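Local coordinates for Ras-related protein Rab-7L1 (Homo sapiens, PDB 6HH2) that binds GDP and GTP as a Rab-family small GTPase, regulates vesicle trafficking between endosomes, lysosomes and the Golgi, and recruits and stimulates the kinase LRRK2, at residues 14-19 and 87-92; 72-77 and 102-107; 22-27 and 64-69. The protein carries 4 engineered substitutions. One frame throughout, in Å; residues are numbered along the deposited sequence.

How the contacts relate
Contacts 1 and 3 belong to the buried centre of the Ras-like fold, while contact 2 lies nearer the surface. Strand 8-17 and helix 23-30, which follow each other in the chain, carry the first segments of contacts 1 and 3, and strand 58-66 of contact 3 pairs with strand 8-17 on the edge not used by strand 86-92. Contact 1 is held by backbone hydrogen bonds, contact 2 by an indole packed against a loop, and contact 3 by a hydrogen bond behind the magnesium ion, with apolar packing beside it. Trp105 of contact 2 joins all three: its NE1 bonds Asp18 of contact 1, and its ring touches Ile67 of contact 3.

Contact 1: residues 14-19 and 87-92; sequences LVVGDA and AVIMFD. Engineered in segment 87-92: Ala87 (natural residue Cys). With GDP (guanosine-5'-diphosphate), chain B.
Segments 14-19 and 87-92 run parallel as neighbouring strands in the central sheet of the Ras-like fold, with Leu14 beside Ala87, Val15 beside Val88 and Val16 beside Ile89. Three nearly straight hydrogen bonds zip them together: Val88 N to Leu14 O at 2.7 Å, Val16 N to Val88 O at 3.0 Å and Met90 N to Val16 O at 2.9 Å.

Met90 can be followed outward. Its CB sits 3.9 Å from Val16 O, and CG, anti to the carbonyl carbon, stays beside the same oxygen, 4.1 Å away. SD then meets CG1 of Val15 obliquely at 3.9 Å, and the bend at chi3 (41°) leads the tip toward helix 23-30, which covers this face; there Met90 touches Lys23, Leu26 and the preceding Val21. On the other face CG2 of Val16 lies alongside CG1 of Ile89 at 3.6 Å, and the engineered Ala87 adds its methyl group next to Leu14.

Beyond Val16 direct bonds give out, though Gly17 flanks Met90, and a water takes over, accepting from Asp18 N and donating to Met90 O at 2.7 Å. The chemistry passes from direct amide pairing between apolar layers to a water bridge beside the nucleotide pocket.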
loop_
_atom_site.group_PDB
_atom_site.type_symbol
_atom_site.label_atom_id
_atom_site.label_comp_id
_atom_site.label_asym_id
_atom_site.label_seq_id
_atom_site.Cartn_x
_atom_site.Cartn_y
_atom_site.Cartn_z
ATOM N N LEU A 14 -5.037 0.644 -1.445
ATOM C CA LEU A 14 -4.763 2.013 -0.959
ATOM C C LEU A 14 -3.306 2.132 -0.570
ATOM O O LEU A 14 -2.796 1.285 0.172
ATOM C CB LEU A 14 -5.626 2.288 0.273
ATOM C CG LEU A 14 -7.091 1.972 0.079
ATOM C CD1 LEU A 14 -7.872 2.306 1.361
ATOM C CD2 LEU A 14 -7.647 2.782 -1.127
ATOM N N VAL A 15 -2.604 3.121 -1.100
ATOM C CA VAL A 15 -1.243 3.434 -0.711
ATOM C C VAL A 15 -1.281 4.710 0.102
ATOM O O VAL A 15 -1.571 5.810 -0.408
ATOM C CB VAL A 15 -0.329 3.606 -1.918
ATOM C CG1 VAL A 15 1.093 3.900 -1.452
ATOM C CG2 VAL A 15 -0.412 2.322 -2.798
ATOM N N VAL A 16 -1.135 4.586 1.411
ATOM C CA VAL A 16 -1.333 5.665 2.368
ATOM C C VAL A 16 -0.086 5.817 3.214
ATOM O O VAL A 16 0.770 4.943 3.273
ATOM C CB VAL A 16 -2.580 5.532 3.260
ATOM C CG1 VAL A 16 -3.864 5.485 2.428
ATOM C CG2 VAL A 16 -2.483 4.301 4.199
ATOM N N GLY A 17 -0.023 6.922 3.927
ATOM C CA GLY A 17 1.141 7.273 4.703
ATOM C C GLY A 17 1.382 8.765 4.617
ATOM O O GLY A 17 0.790 9.466 3.792
ATOM N N ASP A 18 2.252 9.248 5.485
ATOM C CA ASP A 18 2.478 10.696 5.539
ATOM C C ASP A 18 3.149 11.210 4.258
ATOM O O ASP A 18 3.687 10.458 3.432
ATOM C CB ASP A 18 3.363 11.030 6.720
ATOM C CG ASP A 18 2.660 10.919 8.057
ATOM O OD1 ASP A 18 1.464 10.573 8.119
ATOM O OD2 ASP A 18 3.350 11.212 9.053
ATOM N N ALA A 19 3.116 12.526 4.068
ATOM C CA ALA A 19 3.915 13.116 3.002
ATOM C C ALA A 19 5.376 12.693 3.111
ATOM O O ALA A 19 5.934 12.571 4.210
ATOM C CB ALA A 19 3.804 14.655 3.048
ATOM N N ALA A 87 -4.602 -2.337 2.128
ATOM C CA ALA A 87 -3.885 -1.086 2.266
ATOM C C ALA A 87 -2.410 -1.348 2.471
ATOM O O ALA A 87 -2.025 -2.303 3.167
ATOM C CB ALA A 87 -4.397 -0.300 3.479
ATOM N N VAL A 88 -1.589 -0.532 1.816
ATOM C CA VAL A 88 -0.153 -0.466 2.022
ATOM C C VAL A 88 0.078 0.809 2.786
ATOM O O VAL A 88 -0.259 1.901 2.285
ATOM C CB VAL A 88 0.563 -0.384 0.688
ATOM C CG1 VAL A 88 2.069 -0.211 0.874
ATOM C CG2 VAL A 88 0.333 -1.676 -0.135
ATOM N N ILE A 89 0.515 0.731 4.030
ATOM C CA ILE A 89 0.760 1.879 4.904
ATOM C C ILE A 89 2.257 2.098 4.989
ATOM O O ILE A 89 2.987 1.208 5.480
ATOM C CB ILE A 89 0.122 1.697 6.281
ATOM C CG1 ILE A 89 -1.389 1.432 6.096
ATOM C CG2 ILE A 89 0.413 2.950 7.153
ATOM C CD1 ILE A 89 -2.212 1.399 7.388
ATOM N N MET A 90 2.743 3.198 4.439
ATOM C CA MET A 90 4.169 3.463 4.308
ATOM C C MET A 90 4.632 4.474 5.317
ATOM O O MET A 90 3.904 5.422 5.613
ATOM C CB MET A 90 4.525 3.981 2.908
ATOM C CG MET A 90 4.136 3.029 1.804
ATOM S SD MET A 90 4.669 3.584 0.156
ATOM C CE MET A 90 6.336 4.247 0.471
ATOM N N PHE A 91 5.815 4.244 5.860
ATOM C CA PHE A 91 6.514 5.231 6.651
ATOM C C PHE A 91 7.968 5.331 6.200
ATOM O O PHE A 91 8.482 4.493 5.457
ATOM C CB PHE A 91 6.308 5.042 8.169
ATOM C CG PHE A 91 7.085 3.914 8.762
ATOM C CD1 PHE A 91 6.589 2.591 8.705
ATOM C CD2 PHE A 91 8.336 4.162 9.361
ATOM C CE1 PHE A 91 7.339 1.544 9.244
ATOM C CE2 PHE A 91 9.080 3.119 9.924
ATOM C CZ PHE A 91 8.571 1.815 9.890
ATOM N N ASP A 92 8.630 6.396 6.635
ATOM C CA ASP A 92 10.055 6.617 6.399
ATOM C C ASP A 92 10.823 6.211 7.657
ATOM O O ASP A 92 10.620 6.801 8.728
ATOM C CB ASP A 92 10.195 8.118 6.087
ATOM C CG ASP A 92 11.646 8.606 5.924
ATOM O OD1 ASP A 92 12.614 7.868 6.191
ATOM O OD2 ASP A 92 11.781 9.813 5.579
HETATM P PB GDP B . 5.208 10.872 -1.143
HETATM O O1B GDP B . 4.881 9.890 -0.080
HETATM O O2B GDP B . 5.169 12.294 -0.694
HETATM O O3B GDP B . 4.447 10.643 -2.434
HETATM O O3A GDP B . 6.800 10.602 -1.439
HETATM P PA GDP B . 7.575 10.646 -2.828
HETATM O O1A GDP B . 7.362 9.386 -3.630
HETATM O O2A GDP B . 7.260 11.968 -3.513
HETATM O "O5'" GDP B . 9.095 10.650 -2.353
HETATM C "C5'" GDP B . 9.623 11.707 -1.564
HETATM C "C4'" GDP B . 11.139 11.753 -1.733
HETATM O "O4'" GDP B . 11.697 10.532 -1.143
HETATM C "C3'" GDP B . 11.515 11.703 -3.199
HETATM O "O3'" GDP B . 12.689 12.524 -3.321
HETATM C "C2'" GDP B . 11.863 10.248 -3.443
HETATM O "O2'" GDP B . 12.836 10.136 -4.473
HETATM C "C1'" GDP B . 12.461 9.880 -2.114
HETATM N N9 GDP B . 12.357 8.442 -1.842
HETATM C C8 GDP B . 11.255 7.662 -2.042
HETATM N N7 GDP B . 11.512 6.374 -1.645
HETATM C C5 GDP B . 12.786 6.364 -1.186
HETATM C C6 GDP B . 13.687 5.353 -0.640
HETATM O O6 GDP B . 13.330 4.165 -0.531
HETATM N N1 GDP B . 14.905 5.774 -0.278
HETATM C C2 GDP B . 15.384 7.022 -0.404
HETATM N N2 GDP B . 16.685 7.340 -0.031
HETATM N N3 GDP B . 14.605 7.992 -0.940
HETATM C C4 GDP B . 13.344 7.688 -1.316
HETATM O O HOH W 1 3.448 7.451 7.397
#

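Contact 2: residues 72-77 and 102-107; sequences RFTSMT and SQRWKQ
In this Ras-like fold the loop that follows strand 58-66, the switch II region of small GTPases, lies across helix 96-112, and the indole of Trp105 is the platform on which it rests. Trp105 CG is anti to its own carbonyl carbon (chi1 -73°), which brings the ring from the side of the helix in under the loop. Thr74 crosses it at about a right angle and covers one face in two places. Its CA stands over the six-membered ring, 3.6 Å from the centroid and 17° off the normal, a CH-pi contact. Its methyl CG2, anti to the backbone N, reaches over the pyrrole end of the same face, 3.8 Å from CE2 of Trp105.

The same methyl also touches Arg104, whose CB approaches CG2 of Thr74 to 3.6 Å; from there the extended arginine chain leads away from the loop. Thr74 has positive backbone angles, and this turn takes the chain round the rim of the indole, so that Met76 arrives at the ring's edge and not over its face.

NE1 of Trp105 donates to OD1 of Asp18, which ties the helix to the start of the phosphate-binding loop. Asp108, further along the helix, accepts from the backbone N of Met76 and so adds a polar tie to an otherwise apolar contact. Thr74 and Ser75 are the sites phosphorylated by LRRK2, both unmodified here. At the benzene end of the indole, Met76 CG lies near the ring plane, 4.0 Å from CZ3 of Trp105.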
loop_
_atom_site.group_PDB
_atom_site.type_symbol
_atom_site.label_atom_id
_atom_site.label_comp_id
_atom_site.label_asym_id
_atom_site.label_seq_id
_atom_site.Cartn_x
_atom_site.Cartn_y
_atom_site.Cartn_z
ATOM N N ARG A 72 -1.614 14.799 4.135
ATOM C CA ARG A 72 -1.233 15.403 5.405
ATOM C C ARG A 72 -2.370 15.415 6.419
ATOM O O ARG A 72 -2.134 15.766 7.574
ATOM C CB ARG A 72 -0.698 16.832 5.201
ATOM C CG ARG A 72 0.642 16.882 4.472
ATOM C CD ARG A 72 1.289 18.306 4.526
ATOM N NE ARG A 72 2.620 18.242 3.919
ATOM C CZ ARG A 72 3.746 18.001 4.604
ATOM N NH1 ARG A 72 3.704 17.831 5.914
ATOM N NH2 ARG A 72 4.921 17.949 3.985
ATOM N N PHE A 73 -3.581 15.010 6.029
ATOM C CA PHE A 73 -4.713 14.986 6.939
ATOM C C PHE A 73 -4.842 13.686 7.718
ATOM O O PHE A 73 -5.599 13.651 8.696
ATOM C CB PHE A 73 -6.028 15.332 6.194
ATOM C CG PHE A 73 -6.120 16.756 5.799
ATOM C CD1 PHE A 73 -6.589 17.677 6.705
ATOM C CD2 PHE A 73 -5.689 17.175 4.543
ATOM C CE1 PHE A 73 -6.659 19.018 6.391
ATOM C CE2 PHE A 73 -5.770 18.537 4.210
ATOM C CZ PHE A 73 -6.262 19.434 5.125
ATOM N N THR A 74 -4.096 12.657 7.354
ATOM C CA THR A 74 -4.085 11.383 8.116
ATOM C C THR A 74 -5.506 10.837 8.330
ATOM O O THR A 74 -5.810 10.258 9.372
ATOM C CB THR A 74 -3.373 11.493 9.482
ATOM O OG1 THR A 74 -2.249 12.409 9.429
ATOM C CG2 THR A 74 -2.884 10.071 9.909
ATOM N N SER A 75 -6.411 11.041 7.360
ATOM C CA SER A 75 -7.790 10.564 7.485
ATOM C C SER A 75 -8.316 10.439 6.070
ATOM O O SER A 75 -8.350 11.434 5.344
ATOM C CB SER A 75 -8.657 11.578 8.247
ATOM O OG SER A 75 -9.969 11.045 8.351
ATOM N N MET A 76 -8.721 9.234 5.677
ATOM C CA MET A 76 -9.098 8.978 4.300
ATOM C C MET A 76 -10.524 9.432 4.028
ATOM O O MET A 76 -11.408 9.325 4.881
ATOM C CB MET A 76 -9.036 7.479 4.041
ATOM C CG MET A 76 -7.616 6.947 4.171
ATOM S SD MET A 76 -7.541 5.198 3.862
ATOM C CE MET A 76 -8.515 4.495 5.136
ATOM N N THR A 77 -10.752 9.938 2.814
ATOM C CA THR A 77 -12.100 10.282 2.402
ATOM C C THR A 77 -12.798 9.101 1.737
ATOM O O THR A 77 -12.150 8.173 1.218
ATOM C CB THR A 77 -12.088 11.435 1.388
ATOM O OG1 THR A 77 -11.282 11.068 0.253
ATOM C CG2 THR A 77 -11.547 12.762 2.053
ATOM N N SER A 102 1.648 6.114 11.354
ATOM C CA SER A 102 1.101 4.908 10.725
ATOM C C SER A 102 0.057 4.256 11.606
ATOM O O SER A 102 -0.834 3.552 11.098
ATOM C CB SER A 102 2.244 3.907 10.468
ATOM O OG SER A 102 3.144 4.484 9.579
ATOM N N GLN A 103 0.123 4.494 12.927
ATOM C CA GLN A 103 -0.917 3.994 13.820
ATOM C C GLN A 103 -2.233 4.713 13.552
ATOM O O GLN A 103 -3.312 4.088 13.555
ATOM C CB GLN A 103 -0.512 4.190 15.273
ATOM C CG GLN A 103 -1.610 3.704 16.233
ATOM C CD GLN A 103 -1.267 3.929 17.685
ATOM O OE1 GLN A 103 -0.963 5.041 18.095
ATOM N NE2 GLN A 103 -1.283 2.855 18.467
ATOM N N ARG A 104 -2.160 6.013 13.319
ATOM C CA ARG A 104 -3.392 6.753 13.008
ATOM C C ARG A 104 -3.950 6.313 11.652
ATOM O O ARG A 104 -5.183 6.171 11.502
ATOM C CB ARG A 104 -3.130 8.260 13.021
ATOM C CG ARG A 104 -2.778 8.818 14.381
ATOM C CD ARG A 104 -2.618 10.368 14.278
ATOM N NE ARG A 104 -2.252 10.915 15.572
ATOM C CZ ARG A 104 -3.054 11.699 16.281
ATOM N NH1 ARG A 104 -4.242 12.035 15.782
ATOM N NH2 ARG A 104 -2.663 12.164 17.465
ATOM N N TRP A 105 -3.074 6.110 10.649
ATOM C CA TRP A 105 -3.568 5.604 9.383
ATOM C C TRP A 105 -4.274 4.263 9.569
ATOM O O TRP A 105 -5.326 4.008 8.981
ATOM C CB TRP A 105 -2.415 5.461 8.398
ATOM C CG TRP A 105 -1.878 6.783 7.848
ATOM C CD1 TRP A 105 -0.657 7.333 8.079
ATOM C CD2 TRP A 105 -2.559 7.646 6.931
ATOM N NE1 TRP A 105 -0.521 8.520 7.336
ATOM C CE2 TRP A 105 -1.671 8.701 6.615
ATOM C CE3 TRP A 105 -3.798 7.575 6.306
ATOM C CZ2 TRP A 105 -2.018 9.749 5.761
ATOM C CZ3 TRP A 105 -4.182 8.652 5.438
ATOM C CH2 TRP A 105 -3.241 9.682 5.144
ATOM N N LYS A 106 -3.676 3.354 10.369
ATOM C CA LYS A 106 -4.293 2.036 10.519
ATOM C C LYS A 106 -5.616 2.104 11.266
ATOM O O LYS A 106 -6.596 1.436 10.875
ATOM C CB LYS A 106 -3.308 1.127 11.282
ATOM C CG LYS A 106 -3.796 -0.306 11.615
ATOM C CD LYS A 106 -4.174 -1.058 10.353
ATOM C CE LYS A 106 -4.140 -2.603 10.586
ATOM N NZ LYS A 106 -5.065 -2.937 11.686
ATOM N N GLN A 107 -5.677 2.911 12.337
ATOM C CA GLN A 107 -6.939 3.108 13.053
ATOM C C GLN A 107 -8.009 3.721 12.142
ATOM O O GLN A 107 -9.178 3.321 12.195
ATOM C CB GLN A 107 -6.689 3.995 14.279
ATOM C CG GLN A 107 -5.883 3.236 15.389
ATOM C CD GLN A 107 -5.368 4.166 16.477
ATOM O OE1 GLN A 107 -5.319 5.388 16.299
ATOM N NE2 GLN A 107 -4.998 3.587 17.627
#

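Contact 3: residues 22-27 and 64-69; sequences GKTSLV and LWDIAG. With MG (magnesium ion), chain C; GDP (guanosine-5'-diphosphate), chain B.
The segment 22-27 runs from the end of the P-loop (Walker A motif) into helix 23-30, and faces segment 64-69, where strand 58-66 ends in the DxxG motif of small GTPases, here Asp-Ile-Ala-Gly. Gly22, the N-cap residue, sends its amide to both O3A and O1B of GDP; its backbone angles (114°/16°) call for glycine, and GDP N7 would crowd a CB.

Lys23 comes next. Its amide donates to O1B, and its chain, bent at chi3 and chi4, curls back so that NZ reaches the same oxygen at 2.8 Å. This ammonium also forms a salt bridge with Glu71 and bonds Asp18 O, while CE packs on CG2 of Ile67. At 4.9 Å Asp66 OD1 and Lys23 NZ are too far apart for a salt bridge, and any attraction is at most long-range.

Thr24 carries the centre of the contact. Its amide donates to O3B of GDP, and OG1, anti to the carbonyl carbon, binds magnesium at 2.1 Å. O3B and four waters complete the six ligands of the ion. Ser25 turns the other way, holding O1A of the alpha-phosphate with both its N and its OG. Two residues on, round the helix, Val27 points back to the strand and slides past Leu64, CG1 of Val27 lying 4.2 Å from CB of Leu64, an apolar floor beneath the charged site.

Asp66 stays in the second shell. Its OD1 accepts from a magnesium-bound water at 2.7 Å and, from above the carboxylate plane, from Ala68 N, closing an Asx turn. Coordination to the metal probably makes the threonine hydroxyl a stronger donor: Thr24 OG1 donates a hydrogen bond to the syn lone pair of Asp66 OD2 at 2.6 Å.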
loop_
_atom_site.group_PDB
_atom_site.type_symbol
_atom_site.label_atom_id
_atom_site.label_comp_id
_atom_site.label_asym_id
_atom_site.label_seq_id
_atom_site.Cartn_x
_atom_site.Cartn_y
_atom_site.Cartn_z
ATOM N N GLY A 22 7.480 8.153 0.308
ATOM C CA GLY A 22 7.730 7.364 -0.888
ATOM C C GLY A 22 6.507 6.793 -1.612
ATOM O O GLY A 22 6.667 5.853 -2.410
ATOM N N LYS A 23 5.294 7.282 -1.331
ATOM C CA LYS A 23 4.102 6.649 -1.897
ATOM C C LYS A 23 4.038 6.836 -3.408
ATOM O O LYS A 23 3.780 5.872 -4.125
ATOM C CB LYS A 23 2.847 7.253 -1.264
ATOM C CG LYS A 23 2.812 7.017 0.243
ATOM C CD LYS A 23 1.474 7.553 0.862
ATOM C CE LYS A 23 1.193 9.044 0.566
ATOM N NZ LYS A 23 2.303 9.906 1.085
ATOM N N THR A 24 4.134 8.083 -3.911
ATOM C CA THR A 24 4.060 8.284 -5.348
ATOM C C THR A 24 5.185 7.544 -6.045
ATOM O O THR A 24 4.971 6.971 -7.121
ATOM C CB THR A 24 4.041 9.784 -5.641
ATOM O OG1 THR A 24 2.941 10.365 -4.914
ATOM C CG2 THR A 24 3.854 10.056 -7.160
ATOM N N SER A 25 6.365 7.519 -5.432
ATOM C CA SER A 25 7.479 6.788 -6.025
ATOM C C SER A 25 7.165 5.285 -6.100
ATOM O O SER A 25 7.479 4.644 -7.106
ATOM C CB SER A 25 8.750 7.012 -5.198
ATOM O OG SER A 25 9.122 8.377 -5.252
ATOM N N LEU A 26 6.581 4.797 -5.018
ATOM C CA LEU A 26 6.166 3.312 -5.147
ATOM C C LEU A 26 5.123 2.997 -6.340
ATOM O O LEU A 26 5.253 2.096 -7.193
ATOM C CB LEU A 26 5.581 2.834 -3.813
ATOM C CG LEU A 26 5.269 1.346 -3.804
ATOM C CD1 LEU A 26 5.650 0.756 -2.386
ATOM C CD2 LEU A 26 3.889 1.095 -4.107
ATOM N N VAL A 27 4.136 3.914 -6.413
ATOM C CA VAL A 27 3.152 3.678 -7.468
ATOM C C VAL A 27 3.792 3.832 -8.846
ATOM O O VAL A 27 3.537 3.034 -9.765
ATOM C CB VAL A 27 1.968 4.635 -7.284
ATOM C CG1 VAL A 27 1.004 4.549 -8.487
ATOM C CG2 VAL A 27 1.253 4.329 -5.969
ATOM N N LEU A 64 -3.984 1.048 -8.045
ATOM C CA LEU A 64 -3.125 1.580 -7.000
ATOM C C LEU A 64 -3.562 3.036 -6.728
ATOM O O LEU A 64 -3.384 3.922 -7.574
ATOM C CB LEU A 64 -1.664 1.542 -7.451
ATOM C CG LEU A 64 -1.176 0.132 -7.796
ATOM C CD1 LEU A 64 0.137 0.226 -8.588
ATOM C CD2 LEU A 64 -1.034 -0.679 -6.474
ATOM N N TRP A 65 -4.129 3.283 -5.534
ATOM C CA TRP A 65 -4.730 4.576 -5.196
ATOM C C TRP A 65 -3.787 5.306 -4.246
ATOM O O TRP A 65 -3.639 4.911 -3.099
ATOM C CB TRP A 65 -6.091 4.367 -4.542
ATOM C CG TRP A 65 -7.188 4.031 -5.469
ATOM C CD1 TRP A 65 -7.333 2.848 -6.215
ATOM C CD2 TRP A 65 -8.312 4.834 -5.753
ATOM N NE1 TRP A 65 -8.524 2.892 -6.918
ATOM C CE2 TRP A 65 -9.141 4.102 -6.667
ATOM C CE3 TRP A 65 -8.734 6.085 -5.291
ATOM C CZ2 TRP A 65 -10.344 4.612 -7.159
ATOM C CZ3 TRP A 65 -9.940 6.592 -5.768
ATOM C CH2 TRP A 65 -10.741 5.851 -6.699
ATOM N N ASP A 66 -3.155 6.386 -4.713
ATOM C CA ASP A 66 -2.244 7.187 -3.867
ATOM C C ASP A 66 -3.058 8.292 -3.175
ATOM O O ASP A 66 -3.726 9.098 -3.839
ATOM C CB ASP A 66 -1.232 7.798 -4.846
ATOM C CG ASP A 66 -0.148 8.649 -4.227
ATOM O OD1 ASP A 66 -0.185 9.053 -3.062
ATOM O OD2 ASP A 66 0.772 8.936 -5.033
ATOM N N ILE A 67 -3.001 8.341 -1.830
ATOM C CA ILE A 67 -3.809 9.338 -1.117
ATOM C C ILE A 67 -3.392 10.760 -1.462
ATOM O O ILE A 67 -4.196 11.690 -1.307
ATOM C CB ILE A 67 -3.820 9.062 0.401
ATOM C CG1 ILE A 67 -4.785 10.004 1.129
ATOM C CG2 ILE A 67 -2.427 9.159 1.001
ATOM C CD1 ILE A 67 -5.379 9.343 2.307
ATOM N N ALA A 68 -2.149 10.951 -1.916
ATOM C CA ALA A 68 -1.721 12.177 -2.626
ATOM C C ALA A 68 -2.133 13.472 -1.950
ATOM O O ALA A 68 -1.695 13.742 -0.827
ATOM C CB ALA A 68 -2.120 12.084 -4.091
ATOM N N GLY A 69 -2.985 14.289 -2.603
ATOM C CA GLY A 69 -3.261 15.647 -2.126
ATOM C C GLY A 69 -3.796 15.750 -0.698
ATOM O O GLY A 69 -3.660 16.804 -0.072
HETATM MG MG MG C . 3.187 11.850 -3.476
HETATM P PB GDP B . 5.208 10.872 -1.143
HETATM O O1B GDP B . 4.881 9.890 -0.080
HETATM O O2B GDP B . 5.169 12.294 -0.694
HETATM O O3B GDP B . 4.447 10.643 -2.434
HETATM O O3A GDP B . 6.800 10.602 -1.439
HETATM P PA GDP B . 7.575 10.646 -2.828
HETATM O O1A GDP B . 7.362 9.386 -3.630
HETATM O O2A GDP B . 7.260 11.968 -3.513
HETATM O "O5'" GDP B . 9.095 10.650 -2.353
HETATM C "C5'" GDP B . 9.623 11.707 -1.564
HETATM C "C4'" GDP B . 11.139 11.753 -1.733
HETATM O "O4'" GDP B . 11.697 10.532 -1.143
HETATM C "C3'" GDP B . 11.515 11.703 -3.199
HETATM O "O3'" GDP B . 12.689 12.524 -3.321
HETATM C "C2'" GDP B . 11.863 10.248 -3.443
HETATM O "O2'" GDP B . 12.836 10.136 -4.473
HETATM C "C1'" GDP B . 12.461 9.880 -2.114
HETATM N N9 GDP B . 12.357 8.442 -1.842
HETATM C C8 GDP B . 11.255 7.662 -2.042
HETATM N N7 GDP B . 11.512 6.374 -1.645
HETATM C C5 GDP B . 12.786 6.364 -1.186
HETATM C C6 GDP B . 13.687 5.353 -0.640
HETATM O O6 GDP B . 13.330 4.165 -0.531
HETATM N N1 GDP B . 14.905 5.774 -0.278
HETATM C C2 GDP B . 15.384 7.022 -0.404
HETATM N N2 GDP B . 16.685 7.340 -0.031
HETATM N N3 GDP B . 14.605 7.992 -0.940
HETATM C C4 GDP B . 13.344 7.688 -1.316
HETATM O O HOH W 2 1.531 11.072 -2.468
HETATM O O HOH W 3 4.790 12.645 -4.424
HETATM O O HOH W 4 3.233 13.421 -2.040
HETATM O O HOH W 5 1.956 13.104 -4.638
#